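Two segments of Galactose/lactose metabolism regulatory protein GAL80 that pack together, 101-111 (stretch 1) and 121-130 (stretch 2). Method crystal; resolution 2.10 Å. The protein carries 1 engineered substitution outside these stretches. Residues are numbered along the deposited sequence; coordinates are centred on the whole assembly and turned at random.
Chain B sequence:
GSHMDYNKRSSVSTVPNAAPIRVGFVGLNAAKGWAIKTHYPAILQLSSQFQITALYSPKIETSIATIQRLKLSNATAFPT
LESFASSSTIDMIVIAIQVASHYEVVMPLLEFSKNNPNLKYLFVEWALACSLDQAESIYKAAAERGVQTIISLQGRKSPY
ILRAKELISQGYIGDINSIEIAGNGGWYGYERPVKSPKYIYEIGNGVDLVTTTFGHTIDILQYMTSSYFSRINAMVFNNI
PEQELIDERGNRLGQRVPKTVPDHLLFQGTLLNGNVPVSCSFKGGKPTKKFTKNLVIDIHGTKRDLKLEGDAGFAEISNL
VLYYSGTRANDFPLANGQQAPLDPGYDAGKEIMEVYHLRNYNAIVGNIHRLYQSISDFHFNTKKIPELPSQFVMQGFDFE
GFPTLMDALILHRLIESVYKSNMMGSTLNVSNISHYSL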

# COMPACT_ATOMS: atom_id res chain seq x y z
N SER B 101 30.05 0.46 14.14
CA SER B 101 31.23 1.01 14.82
C SER B 101 31.02 2.43 15.32
O SER B 101 31.89 2.99 16.00
CB SER B 101 32.44 0.99 13.89
OG SER B 101 32.77 -0.33 13.50
N HIS B 102 29.87 3.03 14.98
CA HIS B 102 29.58 4.42 15.33
C HIS B 102 29.69 4.70 16.82
O HIS B 102 30.40 5.61 17.24
CB HIS B 102 28.18 4.81 14.85
CG HIS B 102 28.11 5.16 13.39
ND1 HIS B 102 26.96 5.62 12.79
CD2 HIS B 102 29.05 5.13 12.42
CE1 HIS B 102 27.19 5.85 11.51
NE2 HIS B 102 28.45 5.55 11.26
N TYR B 103 28.98 3.92 17.62
CA TYR B 103 28.95 4.13 19.06
C TYR B 103 30.34 4.00 19.68
O TYR B 103 30.79 4.88 20.41
CB TYR B 103 27.97 3.14 19.71
CG TYR B 103 27.73 3.35 21.18
CD1 TYR B 103 26.89 4.36 21.64
CD2 TYR B 103 28.33 2.52 22.12
CE1 TYR B 103 26.65 4.54 23.00
CE2 TYR B 103 28.10 2.69 23.48
CZ TYR B 103 27.27 3.70 23.91
OH TYR B 103 27.04 3.87 25.25
N GLU B 104 31.03 2.90 19.36
CA GLU B 104 32.33 2.64 19.98
C GLU B 104 33.36 3.69 19.61
O GLU B 104 34.27 3.96 20.38
CB GLU B 104 32.85 1.24 19.61
CG GLU B 104 33.51 1.16 18.23
CD GLU B 104 33.75 -0.27 17.78
OE1 GLU B 104 32.89 -1.14 18.06
OE2 GLU B 104 34.79 -0.52 17.13
N VAL B 105 33.21 4.30 18.44
CA VAL B 105 34.15 5.33 18.00
C VAL B 105 33.74 6.72 18.46
O VAL B 105 34.56 7.46 19.01
CB VAL B 105 34.29 5.35 16.47
CG1 VAL B 105 35.20 6.49 16.06
CG2 VAL B 105 34.84 4.02 15.97
N VAL B 106 32.49 7.09 18.23
CA VAL B 106 32.03 8.45 18.49
C VAL B 106 32.05 8.84 19.97
O VAL B 106 32.40 9.97 20.31
CB VAL B 106 30.64 8.70 17.88
CG1 VAL B 106 30.12 10.08 18.27
CG2 VAL B 106 30.69 8.57 16.36
N MET B 107 31.69 7.91 20.85
CA MET B 107 31.64 8.22 22.28
C MET B 107 32.99 8.69 22.84
O MET B 107 33.07 9.78 23.40
CB MET B 107 31.06 7.06 23.10
CG MET B 107 29.60 6.75 22.77
SD MET B 107 28.50 8.18 22.78
CE MET B 107 28.11 8.33 24.52
N PRO B 108 34.05 7.87 22.67
CA PRO B 108 35.39 8.25 23.13
C PRO B 108 35.89 9.47 22.37
O PRO B 108 36.52 10.35 22.94
CB PRO B 108 36.25 7.03 22.76
CG PRO B 108 35.27 5.90 22.62
CD PRO B 108 34.03 6.52 22.08
N LEU B 109 35.60 9.52 21.07
CA LEU B 109 36.00 10.64 20.23
C LEU B 109 35.45 11.96 20.78
O LEU B 109 36.18 12.94 20.91
CB LEU B 109 35.52 10.41 18.79
CG LEU B 109 35.99 11.39 17.70
CD1 LEU B 109 35.97 10.71 16.34
CD2 LEU B 109 35.14 12.65 17.68
N LEU B 110 34.16 11.98 21.09
CA LEU B 110 33.54 13.18 21.64
C LEU B 110 34.21 13.57 22.95
O LEU B 110 34.34 14.75 23.26
CB LEU B 110 32.05 12.96 21.86
CG LEU B 110 31.15 13.23 20.65
CD1 LEU B 110 29.75 12.75 20.93
CD2 LEU B 110 31.17 14.71 20.30
N GLU B 111 34.63 12.57 23.72
CA GLU B 111 35.29 12.84 24.99
C GLU B 111 36.66 13.47 24.79
O GLU B 111 36.97 14.50 25.39
CB GLU B 111 35.39 11.58 25.84
CG GLU B 111 35.80 11.84 27.28
CD GLU B 111 34.78 12.66 28.05
OE1 GLU B 111 33.70 12.94 27.49
OE2 GLU B 111 35.05 13.02 29.22
N TYR B 121 31.96 21.23 14.31
CA TYR B 121 31.03 20.37 13.59
C TYR B 121 31.30 18.89 13.74
O TYR B 121 32.45 18.45 13.70
CB TYR B 121 31.03 20.72 12.11
CG TYR B 121 30.67 22.15 11.81
CD1 TYR B 121 31.65 23.08 11.46
CD2 TYR B 121 29.36 22.59 11.90
CE1 TYR B 121 31.32 24.40 11.19
CE2 TYR B 121 29.02 23.90 11.63
CZ TYR B 121 30.01 24.80 11.28
OH TYR B 121 29.67 26.11 11.02
N LEU B 122 30.23 18.12 13.89
CA LEU B 122 30.31 16.67 13.84
C LEU B 122 29.35 16.13 12.79
O LEU B 122 28.14 16.35 12.86
CB LEU B 122 30.00 16.04 15.20
CG LEU B 122 29.96 14.51 15.17
CD1 LEU B 122 31.34 13.95 14.80
CD2 LEU B 122 29.48 13.96 16.51
N PHE B 123 29.91 15.42 11.82
CA PHE B 123 29.15 14.94 10.67
C PHE B 123 29.13 13.41 10.73
O PHE B 123 30.18 12.78 10.67
CB PHE B 123 29.85 15.41 9.40
CG PHE B 123 29.06 15.18 8.13
CD1 PHE B 123 29.48 15.74 6.94
CD2 PHE B 123 27.91 14.41 8.13
CE1 PHE B 123 28.77 15.54 5.77
CE2 PHE B 123 27.19 14.21 6.96
CZ PHE B 123 27.62 14.77 5.78
N VAL B 124 27.94 12.83 10.85
CA VAL B 124 27.79 11.37 10.92
C VAL B 124 26.85 10.88 9.84
O VAL B 124 25.88 11.54 9.51
CB VAL B 124 27.29 10.90 12.31
CG1 VAL B 124 27.23 9.38 12.38
CG2 VAL B 124 28.20 11.44 13.42
N GLU B 125 27.13 9.70 9.30
CA GLU B 125 26.24 9.11 8.31
C GLU B 125 25.05 8.41 8.95
O GLU B 125 25.12 7.99 10.10
CB GLU B 125 27.00 8.14 7.42
CG GLU B 125 27.92 8.86 6.46
CD GLU B 125 28.47 7.94 5.41
OE1 GLU B 125 28.96 6.85 5.79
OE2 GLU B 125 28.41 8.30 4.21
N TRP B 126 23.96 8.33 8.20
CA TRP B 126 22.80 7.54 8.61
C TRP B 126 23.12 6.09 8.28
O TRP B 126 23.66 5.82 7.22
CB TRP B 126 21.54 8.00 7.87
CG TRP B 126 20.34 7.18 8.22
CD1 TRP B 126 19.80 6.17 7.49
CD2 TRP B 126 19.55 7.26 9.42
NE1 TRP B 126 18.74 5.62 8.14
CE2 TRP B 126 18.56 6.27 9.34
CE3 TRP B 126 19.61 8.07 10.56
CZ2 TRP B 126 17.61 6.07 10.34
CZ3 TRP B 126 18.66 7.88 11.55
CH2 TRP B 126 17.68 6.88 11.44
N ALA B 127 22.81 5.15 9.17
CA ALA B 127 22.11 5.41 10.42
C ALA B 127 23.05 5.87 11.52
O ALA B 127 24.24 5.54 11.53
CB ALA B 127 21.35 4.16 10.87
N LEU B 128 22.51 6.63 12.47
CA LEU B 128 23.32 7.18 13.55
C LEU B 128 23.91 6.05 14.40
O LEU B 128 25.09 6.06 14.73
CB LEU B 128 22.50 8.13 14.42
CG LEU B 128 23.28 8.74 15.60
CD1 LEU B 128 24.59 9.37 15.13
CD2 LEU B 128 22.42 9.76 16.34
N ALA B 129 23.08 5.07 14.74
CA ALA B 129 23.54 3.96 15.57
C ALA B 129 22.74 2.69 15.30
O ALA B 129 21.89 2.65 14.40
CB ALA B 129 23.46 4.33 17.04
N CYS B 130 23.03 1.64 16.06
CA CYS B 130 22.38 0.33 15.89
C CYS B 130 21.08 0.18 16.67
O CYS B 130 20.36 -0.80 16.49
CB CYS B 130 23.33 -0.78 16.31
SG CYS B 130 24.79 -0.86 15.28

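Helix 102-111 lies against strand 121-125 almost antiparallel: the angle between their N-to-C directions is 174°, and the axes approach to 11.5 Å. That spacing leaves room for side chains, not backbones, to fill the gap. The chains draw closer at the start of the helix, where the CA atoms of His-102 and Ala-129 are 6.1 Å apart, than further along, where the CA atoms of Leu-110 and Leu-122 are separated by 9.1 Å. The total area buried between the stretches is a modest 336 Å².

Along stretch 2, the strand alternates as an extended chain should. Tyr-121 and Phe-123 are out of reach of the helix, whereas the CA-to-CB bonds of Leu-122 and Val-124 point toward it. Leu-122 (chi1 t, chi2 p) meets two helix residues through the same methyl: its CD2 is 4.3 Å from CG1 of Val-106 and 4.2 Å from CD2 of Leu-110. Those partners are one helical turn apart, as the hydrogen bond from Leu-110 N to Val-106 O (2.8 Å) confirms, so they present neighbouring side chains to a single leucine. These are apolar contacts at van der Waals range between buried residues. The CA-to-CB bond of Leu-110 points sideways, but the end of its side chain comes nearer.

Val-124 makes a different kind of contact. Its CG1 sits 4.0 Å from the centroid of the His-102 ring and 28° off the ring normal, a CH-pi arrangement over one face; the closest pair is CG1 to His-102 CE1, at 3.6 Å.

From Glu-125 onward, the backbone takes over. Glu-125 O lies 3.3 Å from His-102 CE1, near the ring plane, while both carboxylate oxygens of Glu-125 are hydrogen-bonded elsewhere in the structure. Trp-126 points its CA-to-CB bond away, and the peptide bond that follows it is cis. Next, Ala-127 O comes within 3.0 Å of His-102 CE1, also at the ring edge.

Leu-128 supplies a clear hydrogen bond between the stretches: His-102 ND1 donates to Leu-128 O at 2.7 Å, with an N-H...acceptor angle of 152°. The short distance and fairly open angle support the assignment, and donation requires a proton on ND1. With NE2 hydrogen-bonded elsewhere in the structure, both ring nitrogens are satisfied. His-102 thus combines an apolar contact on its face with polar contacts at its edge, and its 93 Å² of covered surface is the largest of any residue here. Beyond it, Ala-129 N is 4.4 Å from His-102 ND1, and Cys-130 makes no contact.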